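Replication initiation and membrane attachment protein (Geobacillus stearothermophilus 10, PDB 5WTN) probably helps to assemble the bacterial primosome that starts and restarts DNA replication, as a tetramer able to form a complex with a primosomal re-initiation protein. Local coordinates at residues L136-Q139 against L140-F144; V29-L32 against L33-L37; V229-A232 against I233-A237; R159-S162 against D163-A167. All coordinates share one frame; numbering follows the deposited sequence.

Contact 1. Residues L136-Q139 against L140-F144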
ATOM      1  N   LEU A 136      21.349  16.867   0.257  1.00 26.21           N
ATOM      2  CA  LEU A 136      20.132  16.143  -0.041  1.00 25.18           C
ATOM      3  C   LEU A 136      20.410  14.645  -0.231  1.00 25.52           C
ATOM      4  O   LEU A 136      19.589  13.790   0.119  1.00 23.61           O
ATOM      5  CB  LEU A 136      19.462  16.747  -1.271  1.00 21.91           C
ATOM      6  CG  LEU A 136      18.152  16.123  -1.731  1.00 21.63           C
ATOM      7  CD1 LEU A 136      17.223  15.944  -0.556  1.00 27.13           C
ATOM      8  CD2 LEU A 136      17.508  17.002  -2.767  1.00 21.66           C
ATOM      9  N   PHE A 137      21.579  14.336  -0.772  1.00 23.40           N
ATOM     10  CA  PHE A 137      21.976  12.961  -0.978  1.00 21.96           C
ATOM     11  C   PHE A 137      22.025  12.201   0.337  1.00 24.93           C
ATOM     12  O   PHE A 137      21.582  11.063   0.406  1.00 26.99           O
ATOM     13  CB  PHE A 137      23.341  12.909  -1.657  1.00 23.97           C
ATOM     14  CG  PHE A 137      23.787  11.517  -2.024  1.00 24.98           C
ATOM     15  CD1 PHE A 137      23.257  10.864  -3.130  1.00 23.63           C
ATOM     16  CD2 PHE A 137      24.753  10.872  -1.282  1.00 23.28           C
ATOM     17  CE1 PHE A 137      23.681   9.597  -3.462  1.00 21.89           C
ATOM     18  CE2 PHE A 137      25.180   9.606  -1.613  1.00 22.06           C
ATOM     19  CZ  PHE A 137      24.652   8.969  -2.693  1.00 25.05           C
ATOM     20  N   ILE A 138      22.553  12.829   1.380  1.00 24.87           N
ATOM     21  CA  ILE A 138      22.665  12.169   2.672  1.00 24.86           C
ATOM     22  C   ILE A 138      21.295  11.957   3.317  1.00 25.69           C
ATOM     23  O   ILE A 138      21.058  10.942   3.994  1.00 23.19           O
ATOM     24  CB  ILE A 138      23.612  12.941   3.622  1.00 29.26           C
ATOM     25  CG1 ILE A 138      25.030  12.959   3.039  1.00 29.84           C
ATOM     26  CG2 ILE A 138      23.627  12.323   5.021  1.00 29.11           C
ATOM     27  CD1 ILE A 138      26.080  13.461   3.993  1.00 27.62           C
ATOM     28  N   GLN A 139      20.396  12.916   3.116  1.00 25.23           N
ATOM     29  CA  GLN A 139      19.044  12.817   3.653  1.00 27.74           C
ATOM     30  C   GLN A 139      18.318  11.646   3.006  1.00 25.90           C
ATOM     31  O   GLN A 139      17.566  10.924   3.661  1.00 25.27           O
ATOM     32  CB  GLN A 139      18.273  14.115   3.412  1.00 28.34           C
ATOM     33  CG  GLN A 139      18.934  15.349   4.004  1.00 33.05           C
ATOM     34  CD  GLN A 139      17.950  16.475   4.251  1.00 43.37           C
ATOM     35  OE1 GLN A 139      16.737  16.267   4.245  1.00 45.25           O
ATOM     36  NE2 GLN A 139      18.470  17.677   4.473  1.00 47.14           N
ATOM     37  N   LEU A 140      18.555  11.464   1.712  1.00 23.27           N
ATOM     38  CA  LEU A 140      17.976  10.357   0.963  1.00 22.32           C
ATOM     39  C   LEU A 140      18.527   9.037   1.481  1.00 23.75           C
ATOM     40  O   LEU A 140      17.771   8.115   1.786  1.00 27.58           O
ATOM     41  CB  LEU A 140      18.272  10.505  -0.530  1.00 20.57           C
ATOM     42  CG  LEU A 140      17.520  11.617  -1.263  1.00 18.25           C
ATOM     43  CD1 LEU A 140      17.895  11.639  -2.737  1.00 17.41           C
ATOM     44  CD2 LEU A 140      16.018  11.455  -1.091  1.00 15.30           C
ATOM     45  N   SER A 141      19.850   8.953   1.584  1.00 23.72           N
ATOM     46  CA  SER A 141      20.483   7.757   2.128  1.00 25.48           C
ATOM     47  C   SER A 141      19.921   7.395   3.499  1.00 28.21           C
ATOM     48  O   SER A 141      19.569   6.241   3.745  1.00 31.84           O
ATOM     49  CB  SER A 141      21.999   7.949   2.216  1.00 25.59           C
ATOM     50  OG  SER A 141      22.678   6.713   2.072  1.00 28.30           O
ATOM     51  N   ASN A 142      19.838   8.378   4.390  1.00 26.52           N
ATOM     52  CA  ASN A 142      19.338   8.130   5.739  1.00 28.30           C
ATOM     53  C   ASN A 142      17.892   7.682   5.733  1.00 32.39           C
ATOM     54  O   ASN A 142      17.541   6.716   6.402  1.00 35.53           O
ATOM     55  CB  ASN A 142      19.485   9.362   6.626  1.00 33.56           C
ATOM     56  CG  ASN A 142      20.926   9.627   7.025  1.00 34.55           C
ATOM     57  OD1 ASN A 142      21.739   8.698   7.100  1.00 37.52           O
ATOM     58  ND2 ASN A 142      21.253  10.899   7.276  1.00 28.20           N
ATOM     59  N   PHE A 143      17.065   8.388   4.969  1.00 30.08           N
ATOM     60  CA  PHE A 143      15.655   8.072   4.835  1.00 27.08           C
ATOM     61  C   PHE A 143      15.440   6.615   4.442  1.00 30.04           C
ATOM     62  O   PHE A 143      14.488   5.968   4.893  1.00 32.88           O
ATOM     63  CB  PHE A 143      15.053   8.989   3.779  1.00 29.73           C
ATOM     64  CG  PHE A 143      13.591   8.779   3.551  1.00 30.78           C
ATOM     65  CD1 PHE A 143      12.667   9.493   4.283  1.00 28.94           C
ATOM     66  CD2 PHE A 143      13.133   7.870   2.591  1.00 32.35           C
ATOM     67  CE1 PHE A 143      11.297   9.308   4.080  1.00 33.02           C
ATOM     68  CE2 PHE A 143      11.768   7.675   2.389  1.00 31.70           C
ATOM     69  CZ  PHE A 143      10.849   8.400   3.137  1.00 31.11           C
ATOM     70  N   PHE A 144      16.323   6.098   3.598  1.00 27.88           N
ATOM     71  CA  PHE A 144      16.235   4.707   3.147  1.00 30.88           C
ATOM     72  C   PHE A 144      17.066   3.733   3.995  1.00 33.17           C
ATOM     73  O   PHE A 144      17.303   2.585   3.610  1.00 30.70           O
ATOM     74  CB  PHE A 144      16.563   4.582   1.658  1.00 27.08           C
ATOM     75  CG  PHE A 144      15.500   5.145   0.757  1.00 28.23           C
ATOM     76  CD1 PHE A 144      14.328   4.434   0.510  1.00 27.80           C
ATOM     77  CD2 PHE A 144      15.669   6.384   0.147  1.00 26.36           C
ATOM     78  CE1 PHE A 144      13.335   4.948  -0.339  1.00 26.18           C
ATOM     79  CE2 PHE A 144      14.681   6.906  -0.697  1.00 30.05           C
ATOM     80  CZ  PHE A 144      13.508   6.186  -0.941  1.00 24.38           C
TER
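Leu136 and Leu140 sit one helical turn apart, and the second of these side chains can be followed outward from the backbone. Its CB rests on two carbonyl oxygens of the preceding turn, 3.5 Å from Phe137 O and a similar distance from Leu136 O. Leu140 CG, placed beside the backbone N by a chi1 of -72°, bends back along the helix to within 3.3 Å of Leu136 O. The same Leu140 CG lies 4.4 Å from Leu136 CD1. Leu140 CD1, still 4.0 Å from Leu136 O, reaches Leu32 and Leu33 of helix 24-38; the side chain as a whole also packs on Leu128 of helix 122-132 and on Leu55 of the second subunit. The backbone beneath is the C-terminal part of helix 134-143, a regular i to i+4 ladder in which Ser141 N reaches Phe137 O at 3.0 Å, nearly straight at 170°. Phe144 leaves helical geometry, yet its N still bonds to Leu140 O. This is an amphipathic helix whose buried side packs against helices 24-38 and 122-132. On the more exposed flank Ile138 and Asn142 run side by side, the methyl CG2 of Ile138 lying 3.6 Å from ND2 of Asn142, while Asn142 N bonds to Ile138 O at 2.9 Å. Ser141 is hydrogen-bonded through OG to His191, whereas Gln139 OE1 has a weak bond to Arg65 of the second subunit.

Contact 2. Residues V29-L32 against L33-L37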
ATOM      1  N   VAL A  29      11.017   5.226  -3.931  1.00 14.25           N
ATOM      2  CA  VAL A  29      12.287   5.062  -4.622  1.00 14.45           C
ATOM      3  C   VAL A  29      12.189   5.712  -5.993  1.00 14.79           C
ATOM      4  O   VAL A  29      13.130   6.356  -6.458  1.00 13.28           O
ATOM      5  CB  VAL A  29      12.656   3.577  -4.786  1.00 14.29           C
ATOM      6  CG1 VAL A  29      13.867   3.430  -5.696  1.00 12.11           C
ATOM      7  CG2 VAL A  29      12.920   2.942  -3.430  1.00 14.75           C
ATOM      8  N   LEU A  30      11.037   5.540  -6.633  1.00 13.56           N
ATOM      9  CA  LEU A  30      10.777   6.179  -7.907  1.00 11.95           C
ATOM     10  C   LEU A  30      10.765   7.683  -7.794  1.00 11.73           C
ATOM     11  O   LEU A  30      11.348   8.386  -8.606  1.00 10.67           O
ATOM     12  CB  LEU A  30       9.445   5.720  -8.461  1.00 13.22           C
ATOM     13  CG  LEU A  30       9.523   4.348  -9.116  1.00 14.69           C
ATOM     14  CD1 LEU A  30       8.119   3.778  -9.162  1.00 13.41           C
ATOM     15  CD2 LEU A  30      10.146   4.424 -10.498  1.00 10.00           C
ATOM     16  N   THR A  31      10.105   8.186  -6.772  1.00 12.65           N
ATOM     17  CA  THR A  31       9.970   9.614  -6.661  1.00 12.66           C
ATOM     18  C   THR A  31      11.235  10.278  -6.175  1.00 13.88           C
ATOM     19  O   THR A  31      11.536  11.390  -6.609  1.00 14.78           O
ATOM     20  CB  THR A  31       8.834   9.988  -5.745  1.00 12.56           C
ATOM     21  OG1 THR A  31       7.689   9.195  -6.078  1.00 13.91           O
ATOM     22  CG2 THR A  31       8.502  11.463  -5.904  1.00 15.32           C
ATOM     23  N   LEU A  32      11.939   9.634  -5.241  1.00 12.77           N
ATOM     24  CA  LEU A  32      13.110  10.259  -4.630  1.00 13.28           C
ATOM     25  C   LEU A  32      14.482   9.892  -5.165  1.00 13.11           C
ATOM     26  O   LEU A  32      15.452  10.591  -4.902  1.00 15.61           O
ATOM     27  CB  LEU A  32      13.087  10.048  -3.126  1.00 14.52           C
ATOM     28  CG  LEU A  32      11.753  10.385  -2.479  1.00 15.02           C
ATOM     29  CD1 LEU A  32      11.857  10.112  -1.002  1.00 20.73           C
ATOM     30  CD2 LEU A  32      11.398  11.831  -2.728  1.00 14.19           C
ATOM     31  N   LEU A  33      14.579   8.820  -5.930  1.00 11.74           N
ATOM     32  CA  LEU A  33      15.902   8.280  -6.280  1.00 12.23           C
ATOM     33  C   LEU A  33      16.073   8.265  -7.792  1.00 12.92           C
ATOM     34  O   LEU A  33      17.062   8.753  -8.344  1.00 11.70           O
ATOM     35  CB  LEU A  33      16.154   6.901  -5.658  1.00 12.14           C
ATOM     36  CG  LEU A  33      16.284   6.809  -4.136  1.00 12.48           C
ATOM     37  CD1 LEU A  33      16.637   5.391  -3.756  1.00 11.64           C
ATOM     38  CD2 LEU A  33      17.304   7.789  -3.602  1.00 10.41           C
ATOM     39  N   TYR A  34      15.126   7.614  -8.444  1.00 12.77           N
ATOM     40  CA  TYR A  34      15.064   7.623  -9.881  1.00 11.37           C
ATOM     41  C   TYR A  34      14.683   8.948 -10.511  1.00 10.46           C
ATOM     42  O   TYR A  34      15.204   9.285 -11.561  1.00 10.85           O
ATOM     43  CB  TYR A  34      14.097   6.560 -10.341  1.00 11.06           C
ATOM     44  CG  TYR A  34      14.688   5.187 -10.303  1.00  8.31           C
ATOM     45  CD1 TYR A  34      14.786   4.493  -9.122  1.00  7.88           C
ATOM     46  CD2 TYR A  34      15.125   4.570 -11.469  1.00  8.93           C
ATOM     47  CE1 TYR A  34      15.315   3.217  -9.098  1.00  8.95           C
ATOM     48  CE2 TYR A  34      15.643   3.296 -11.448  1.00  9.22           C
ATOM     49  CZ  TYR A  34      15.738   2.629 -10.259  1.00  7.43           C
ATOM     50  OH  TYR A  34      16.260   1.370 -10.241  1.00  8.62           O
ATOM     51  N   GLN A  35      13.768   9.691  -9.902  1.00 11.66           N
ATOM     52  CA  GLN A  35      13.264  10.901 -10.556  1.00 12.23           C
ATOM     53  C   GLN A  35      14.323  11.943 -10.830  1.00 12.16           C
ATOM     54  O   GLN A  35      14.342  12.486 -11.910  1.00 11.50           O
ATOM     55  CB  GLN A  35      12.099  11.531  -9.808  1.00 13.73           C
ATOM     56  CG  GLN A  35      11.285  12.492 -10.668  1.00 11.87           C
ATOM     57  CD  GLN A  35      10.274  13.281  -9.849  1.00 14.46           C
ATOM     58  OE1 GLN A  35       9.600  14.188 -10.351  1.00 17.65           O
ATOM     59  NE2 GLN A  35      10.152  12.932  -8.592  1.00 15.31           N
ATOM     60  N   PRO A  36      15.211  12.225  -9.858  1.00 15.81           N
ATOM     61  CA  PRO A  36      16.277  13.179 -10.211  1.00 15.70           C
ATOM     62  C   PRO A  36      17.106  12.755 -11.433  1.00 16.97           C
ATOM     63  O   PRO A  36      17.587  13.612 -12.172  1.00 20.59           O
ATOM     64  CB  PRO A  36      17.144  13.198  -8.963  1.00 14.41           C
ATOM     65  CG  PRO A  36      16.174  12.951  -7.864  1.00 16.72           C
ATOM     66  CD  PRO A  36      15.209  11.932  -8.412  1.00 14.02           C
ATOM     67  N   LEU A  37      17.265  11.458 -11.656  1.00 13.64           N
ATOM     68  CA  LEU A  37      18.018  11.016 -12.805  1.00 10.83           C
ATOM     69  C   LEU A  37      17.216  11.083 -14.115  1.00 14.10           C
ATOM     70  O   LEU A  37      17.724  11.586 -15.115  1.00 18.08           O
ATOM     71  CB  LEU A  37      18.596   9.621 -12.560  1.00 12.61           C
ATOM     72  CG  LEU A  37      19.595   9.494 -11.389  1.00 13.29           C
ATOM     73  CD1 LEU A  37      20.364   8.176 -11.455  1.00 11.77           C
ATOM     74  CD2 LEU A  37      20.554  10.665 -11.330  1.00 10.03           C
TER
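Val29 O receives two backbone donors, Leu33 N at 2.9 Å and Tyr34 N at 3.1 Å, so the chain widens here from an alpha to a pi-type turn. The two bonds differ in direction: Tyr34 N approaches almost in line with the carbonyl, whereas Leu33 N stands above the carbonyl plane. One residue further on, Gln35 N reaches back to Leu30 O in a weak bond of the same i to i+5 spacing. The next residue, Pro36, has no N-H to give, and the helix kinks there. It is the side-chain amide of Gln35 that bonds to Thr31 O. With CG anti to the backbone N (chi1 -161°) and the rest of the chain extended, Gln35 runs alongside Thr31, and its NE2 meets Thr31 O at 2.9 Å, in the carbonyl plane and on a lone pair. The amide thus bonds back across the wide turn, just before the proline kink, within helix 24-38, which touches helices 40-55, 115-119 and 122-132. The methyl CG2 of Thr31 flanks that same NE2, and the Thr31 hydroxyl bonds instead to Arg27 O, a turn earlier.

On another flank Val29 and Tyr34 lie side by side. CG1 of Val29 comes within 3.7 Å of Tyr34 CD1 and 3.9 Å of Leu33 CD1, while Val29 O faces the ring edge. Tyr34 OH is anchored by Leu113 N, and Gln35 OE1 has a weak bond to Thr48 of the second subunit.

Contact 3. Residues V229-A232 against I233-A237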
ATOM      1  N   VAL A 229      22.556 -28.933  -3.015  1.00 40.13           N
ATOM      2  CA  VAL A 229      22.067 -30.311  -3.012  1.00 39.94           C
ATOM      3  C   VAL A 229      21.879 -30.807  -1.584  1.00 37.65           C
ATOM      4  O   VAL A 229      20.872 -31.445  -1.259  1.00 34.89           O
ATOM      5  CB  VAL A 229      23.027 -31.269  -3.775  1.00 37.90           C
ATOM      6  CG1 VAL A 229      22.841 -32.708  -3.317  1.00 33.22           C
ATOM      7  CG2 VAL A 229      22.823 -31.165  -5.277  1.00 35.94           C
ATOM      8  N   LYS A 230      22.867 -30.510  -0.742  1.00 39.95           N
ATOM      9  CA  LYS A 230      22.849 -30.900   0.660  1.00 36.10           C
ATOM     10  C   LYS A 230      21.635 -30.280   1.347  1.00 35.55           C
ATOM     11  O   LYS A 230      20.922 -30.937   2.110  1.00 33.58           O
ATOM     12  CB  LYS A 230      24.155 -30.471   1.319  1.00 38.32           C
ATOM     13  CG  LYS A 230      24.287 -30.834   2.789  1.00 44.86           C
ATOM     14  CD  LYS A 230      25.654 -30.421   3.347  1.00 49.54           C
ATOM     15  CE  LYS A 230      25.607 -30.166   4.854  1.00 57.04           C
ATOM     16  NZ  LYS A 230      24.767 -28.979   5.213  1.00 64.30           N
ATOM     17  N   GLU A 231      21.377 -29.019   1.031  1.00 36.08           N
ATOM     18  CA  GLU A 231      20.203 -28.328   1.533  1.00 38.28           C
ATOM     19  C   GLU A 231      18.953 -29.065   1.053  1.00 38.03           C
ATOM     20  O   GLU A 231      18.004 -29.258   1.809  1.00 38.99           O
ATOM     21  CB  GLU A 231      20.221 -26.874   1.042  1.00 41.32           C
ATOM     22  CG  GLU A 231      19.054 -25.996   1.496  1.00 46.39           C
ATOM     23  CD  GLU A 231      19.065 -24.612   0.826  1.00 60.01           C
ATOM     24  OE1 GLU A 231      18.011 -23.924   0.845  1.00 59.70           O
ATOM     25  OE2 GLU A 231      20.127 -24.208   0.282  1.00 61.22           O
ATOM     26  N   ALA A 232      18.970 -29.511  -0.200  1.00 36.67           N
ATOM     27  CA  ALA A 232      17.809 -30.153  -0.800  1.00 30.83           C
ATOM     28  C   ALA A 232      17.567 -31.519  -0.181  1.00 30.51           C
ATOM     29  O   ALA A 232      16.427 -31.908   0.102  1.00 30.67           O
ATOM     30  CB  ALA A 232      18.011 -30.286  -2.285  1.00 32.60           C
ATOM     31  N   ILE A 233      18.654 -32.252   0.010  1.00 30.31           N
ATOM     32  CA  ILE A 233      18.600 -33.559   0.643  1.00 29.32           C
ATOM     33  C   ILE A 233      17.941 -33.458   2.011  1.00 28.23           C
ATOM     34  O   ILE A 233      17.013 -34.206   2.307  1.00 27.41           O
ATOM     35  CB  ILE A 233      20.008 -34.149   0.773  1.00 29.47           C
ATOM     36  CG1 ILE A 233      20.490 -34.650  -0.593  1.00 25.58           C
ATOM     37  CG2 ILE A 233      20.043 -35.244   1.831  1.00 25.89           C
ATOM     38  CD1 ILE A 233      21.833 -35.332  -0.552  1.00 29.35           C
ATOM     39  N   LYS A 234      18.421 -32.510   2.814  1.00 30.35           N
ATOM     40  CA  LYS A 234      17.879 -32.224   4.134  1.00 28.94           C
ATOM     41  C   LYS A 234      16.364 -32.066   4.102  1.00 27.44           C
ATOM     42  O   LYS A 234      15.656 -32.686   4.886  1.00 27.50           O
ATOM     43  CB  LYS A 234      18.519 -30.943   4.683  1.00 34.95           C
ATOM     44  CG  LYS A 234      19.588 -31.149   5.752  1.00 38.89           C
ATOM     45  CD  LYS A 234      20.481 -29.906   5.910  1.00 45.12           C
ATOM     46  CE  LYS A 234      19.737 -28.700   6.488  1.00 49.53           C
ATOM     47  NZ  LYS A 234      20.409 -27.374   6.201  1.00 51.25           N
ATOM     48  N   LYS A 235      15.862 -31.242   3.189  1.00 30.34           N
ATOM     49  CA  LYS A 235      14.434 -30.948   3.154  1.00 27.90           C
ATOM     50  C   LYS A 235      13.674 -32.184   2.747  1.00 28.14           C
ATOM     51  O   LYS A 235      12.591 -32.449   3.261  1.00 28.38           O
ATOM     52  CB  LYS A 235      14.122 -29.807   2.187  1.00 27.01           C
ATOM     53  CG  LYS A 235      14.978 -28.573   2.372  1.00 27.98           C
ATOM     54  CD  LYS A 235      14.261 -27.339   1.841  1.00 28.93           C
ATOM     55  CE  LYS A 235      15.088 -26.069   2.022  1.00 33.38           C
ATOM     56  NZ  LYS A 235      14.551 -24.969   1.166  1.00 33.23           N
ATOM     57  N   LEU A 236      14.247 -32.940   1.817  1.00 29.37           N
ATOM     58  CA  LEU A 236      13.585 -34.132   1.314  1.00 29.10           C
ATOM     59  C   LEU A 236      13.489 -35.197   2.411  1.00 29.65           C
ATOM     60  O   LEU A 236      12.422 -35.777   2.654  1.00 27.28           O
ATOM     61  CB  LEU A 236      14.324 -34.645   0.091  1.00 27.34           C
ATOM     62  CG  LEU A 236      14.068 -33.739  -1.112  1.00 28.90           C
ATOM     63  CD1 LEU A 236      14.945 -34.125  -2.304  1.00 26.80           C
ATOM     64  CD2 LEU A 236      12.589 -33.784  -1.476  1.00 25.39           C
ATOM     65  N   ALA A 237      14.608 -35.417   3.091  1.00 28.50           N
ATOM     66  CA  ALA A 237      14.671 -36.360   4.194  1.00 26.91           C
ATOM     67  C   ALA A 237      13.678 -35.992   5.283  1.00 28.81           C
ATOM     68  O   ALA A 237      13.013 -36.857   5.854  1.00 32.36           O
ATOM     69  CB  ALA A 237      16.070 -36.397   4.767  1.00 27.00           C
TER
HETATM   70  O   HOH W   1      16.097 -22.900   2.852  1.00 37.37           O
HETATM   71  O   HOH W   2      15.965 -24.126  -1.064  1.00 44.13           O
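Glu231 and Lys235 supply the polar link of this turn. The two side chains run side by side in the same direction, both extended beyond CG, and a long salt bridge of 3.6 Å joins Glu231 OE1 to Lys235 NZ. Two waters bridge the same atoms alongside this direct contact: each donates to OE1 and accepts from NZ, and the second lies 2.8 Å from Glu231 OE1 and equally far from Lys235 NZ. Lys235 NZ has a further salt bridge to Asp121 of the third subunit, which carries this charge cluster into the interface. Lys230 and Lys234 form a separate group that converges on Asp203, Lys230 NZ in a salt bridge and Lys234 NZ in a long, weak ion pair.

The apolar contact is that of Val229 with Ile233, whose side chains cross at a slant. CG1 of Val229, anti to the backbone N, touches Ile233 CD1 at 3.9 Å. Beneath the side chains runs a ladder of four i to i+4 backbone bonds, among them Ile233 N to Val229 O at 2.7 Å and Lys234 N to Lys230 O at 3.0 Å. The pattern is that of an amphipathic alpha-helix: helix 227-240 sets its apolar side against helices 208-217 and 263-278, with Ile233 on Phe208 and Phe211 and Leu236 on Leu266 and Ala270, while Lys235 faces the third subunit.

Contact 4. Residues R159-S162 against D163-A167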
ATOM      1  N   ARG A 159      14.635 -20.176  16.894  1.00 30.14           N
ATOM      2  CA  ARG A 159      14.403 -21.605  16.600  1.00 34.11           C
ATOM      3  C   ARG A 159      14.410 -21.908  15.094  1.00 31.14           C
ATOM      4  O   ARG A 159      14.054 -21.057  14.261  1.00 29.55           O
ATOM      5  CB  ARG A 159      13.080 -22.120  17.195  1.00 30.39           C
ATOM      6  CG  ARG A 159      12.933 -22.002  18.707  1.00 32.03           C
ATOM      7  CD  ARG A 159      14.167 -22.502  19.478  1.00 40.84           C
ATOM      8  NE  ARG A 159      13.787 -23.063  20.776  1.00 49.56           N
ATOM      9  CZ  ARG A 159      13.458 -22.338  21.848  1.00 50.92           C
ATOM     10  NH1 ARG A 159      13.466 -21.007  21.794  1.00 45.82           N
ATOM     11  NH2 ARG A 159      13.117 -22.946  22.985  1.00 46.89           N
ATOM     12  N   SER A 160      14.812 -23.135  14.763  1.00 32.09           N
ATOM     13  CA  SER A 160      14.805 -23.626  13.391  1.00 29.77           C
ATOM     14  C   SER A 160      13.473 -24.290  13.083  1.00 31.06           C
ATOM     15  O   SER A 160      12.615 -24.402  13.952  1.00 32.65           O
ATOM     16  CB  SER A 160      15.914 -24.646  13.207  1.00 33.92           C
ATOM     17  OG  SER A 160      15.656 -25.805  13.980  1.00 35.13           O
ATOM     18  N   PHE A 161      13.301 -24.743  11.847  1.00 32.32           N
ATOM     19  CA  PHE A 161      12.054 -25.362  11.435  1.00 26.36           C
ATOM     20  C   PHE A 161      11.903 -26.679  12.174  1.00 28.73           C
ATOM     21  O   PHE A 161      10.823 -27.011  12.662  1.00 27.63           O
ATOM     22  CB  PHE A 161      12.089 -25.608   9.929  1.00 26.07           C
ATOM     23  CG  PHE A 161      10.747 -25.932   9.324  1.00 24.10           C
ATOM     24  CD1 PHE A 161       9.996 -24.939   8.700  1.00 22.28           C
ATOM     25  CD2 PHE A 161      10.244 -27.221   9.359  1.00 20.43           C
ATOM     26  CE1 PHE A 161       8.752 -25.224   8.129  1.00 18.43           C
ATOM     27  CE2 PHE A 161       9.005 -27.513   8.790  1.00 23.47           C
ATOM     28  CZ  PHE A 161       8.257 -26.510   8.170  1.00 21.06           C
ATOM     29  N   SER A 162      13.004 -27.426  12.246  1.00 30.61           N
ATOM     30  CA  SER A 162      13.015 -28.762  12.836  1.00 27.83           C
ATOM     31  C   SER A 162      12.805 -28.715  14.348  1.00 35.01           C
ATOM     32  O   SER A 162      12.279 -29.666  14.930  1.00 36.03           O
ATOM     33  CB  SER A 162      14.321 -29.464  12.503  1.00 29.15           C
ATOM     34  OG  SER A 162      15.421 -28.590  12.685  1.00 39.54           O
ATOM     35  N   ASP A 163      13.211 -27.604  14.972  1.00 33.96           N
ATOM     36  CA  ASP A 163      12.971 -27.364  16.393  1.00 29.34           C
ATOM     37  C   ASP A 163      11.482 -27.283  16.723  1.00 29.97           C
ATOM     38  O   ASP A 163      11.049 -27.798  17.741  1.00 37.10           O
ATOM     39  CB  ASP A 163      13.657 -26.064  16.851  1.00 30.68           C
ATOM     40  CG  ASP A 163      15.178 -26.213  17.027  1.00 37.71           C
ATOM     41  OD1 ASP A 163      15.687 -27.361  16.980  1.00 45.42           O
ATOM     42  OD2 ASP A 163      15.867 -25.177  17.221  1.00 32.50           O
ATOM     43  N   VAL A 164      10.722 -26.578  15.888  1.00 30.28           N
ATOM     44  CA  VAL A 164       9.305 -26.270  16.129  1.00 27.47           C
ATOM     45  C   VAL A 164       8.281 -27.175  15.446  1.00 27.45           C
ATOM     46  O   VAL A 164       7.095 -27.166  15.794  1.00 25.87           O
ATOM     47  CB  VAL A 164       9.047 -24.810  15.686  1.00 23.49           C
ATOM     48  CG1 VAL A 164       7.694 -24.289  16.155  1.00 20.14           C
ATOM     49  CG2 VAL A 164      10.143 -23.950  16.226  1.00 25.82           C
ATOM     50  N   PHE A 165       8.737 -27.979  14.490  1.00 29.67           N
ATOM     51  CA  PHE A 165       7.812 -28.717  13.623  1.00 28.20           C
ATOM     52  C   PHE A 165       8.275 -30.138  13.342  1.00 32.91           C
ATOM     53  O   PHE A 165       9.473 -30.440  13.415  1.00 36.74           O
ATOM     54  CB  PHE A 165       7.686 -28.011  12.276  1.00 28.36           C
ATOM     55  CG  PHE A 165       6.990 -26.689  12.340  1.00 24.98           C
ATOM     56  CD1 PHE A 165       5.620 -26.625  12.572  1.00 21.65           C
ATOM     57  CD2 PHE A 165       7.702 -25.500  12.127  1.00 23.13           C
ATOM     58  CE1 PHE A 165       4.968 -25.396  12.625  1.00 21.02           C
ATOM     59  CE2 PHE A 165       7.056 -24.249  12.179  1.00 19.81           C
ATOM     60  CZ  PHE A 165       5.690 -24.197  12.424  1.00 19.06           C
ATOM     61  N   SER A 166       7.325 -31.000  12.994  1.00 34.60           N
ATOM     62  CA  SER A 166       7.634 -32.348  12.508  1.00 37.04           C
ATOM     63  C   SER A 166       6.720 -32.718  11.341  1.00 35.67           C
ATOM     64  O   SER A 166       5.660 -32.110  11.152  1.00 34.63           O
ATOM     65  CB  SER A 166       7.498 -33.381  13.632  1.00 37.94           C
ATOM     66  OG  SER A 166       8.616 -33.344  14.504  1.00 38.79           O
ATOM     67  N   ALA A 167       7.128 -33.715  10.558  1.00 37.51           N
ATOM     68  CA  ALA A 167       6.328 -34.155   9.413  1.00 35.61           C
ATOM     69  C   ALA A 167       5.759 -35.545   9.677  1.00 40.36           C
ATOM     70  O   ALA A 167       6.485 -36.458  10.084  1.00 40.51           O
ATOM     71  CB  ALA A 167       7.168 -34.158   8.144  1.00 30.39           C
TER
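Ser160 and Asp163 stand as the N-cap and the third residue of the short helix 161-164, the positions of a capping box. The Ser160 N to Asp163 OD2 bond is weak at 3.4 Å but almost perfectly straight, and Ser160 OG lies 3.2 Å from Asp163 N. Asp163 turns its carboxylate back over the cap because CG is set beside its own backbone N (chi1 -76°). Ser160 OG is held between backbone N and carbonyl carbon (chi1 66°), where it shares a hydrogen bond with Ser162 OG; that second hydroxyl is bonded in turn to Asp202 N.

Phe161 and Phe165 straddle the change from helix to strand 165-169. Their side chains cross at about a right angle, with ring planes 38° apart in an oblique pairing, and CD2 of Phe165 sits 3.9 Å above the centre of the Phe161 ring. Both side chains also pack on Leu285 of strand 283-287, the antiparallel neighbour of strand 165-169. Arg159 N bonds to Glu85 of the third subunit, where the guanidinium also makes weak contacts. The Arg159 side chain bends at its second and third torsions and crosses Asp163 without their charged atoms touching, while lower down its CB meets Val164 CG2 at 3.6 Å.

Contacts 1 and 2 belong to one helical region and touch directly: besides Leu140, Phe144 of contact 1 packs on Val29 and Leu33 of contact 2, and both contacts meet the second subunit. Contact 2 is wholly buried and combines an irregular backbone with apolar packing and one side-chain amide bond, whereas contact 1 is a regular, partly buried helix end. Contacts 3 and 4 lie over 40 Å from contact 2 between centres, on the other side of the chain's centre. Their own centres are about 15 Å apart; they do not touch, and both face the third subunit. Partly buried, they rely on charge and capping: a long, water-bridged salt bridge in contact 3, a serine-aspartate cap and paired phenylalanines in contact 4.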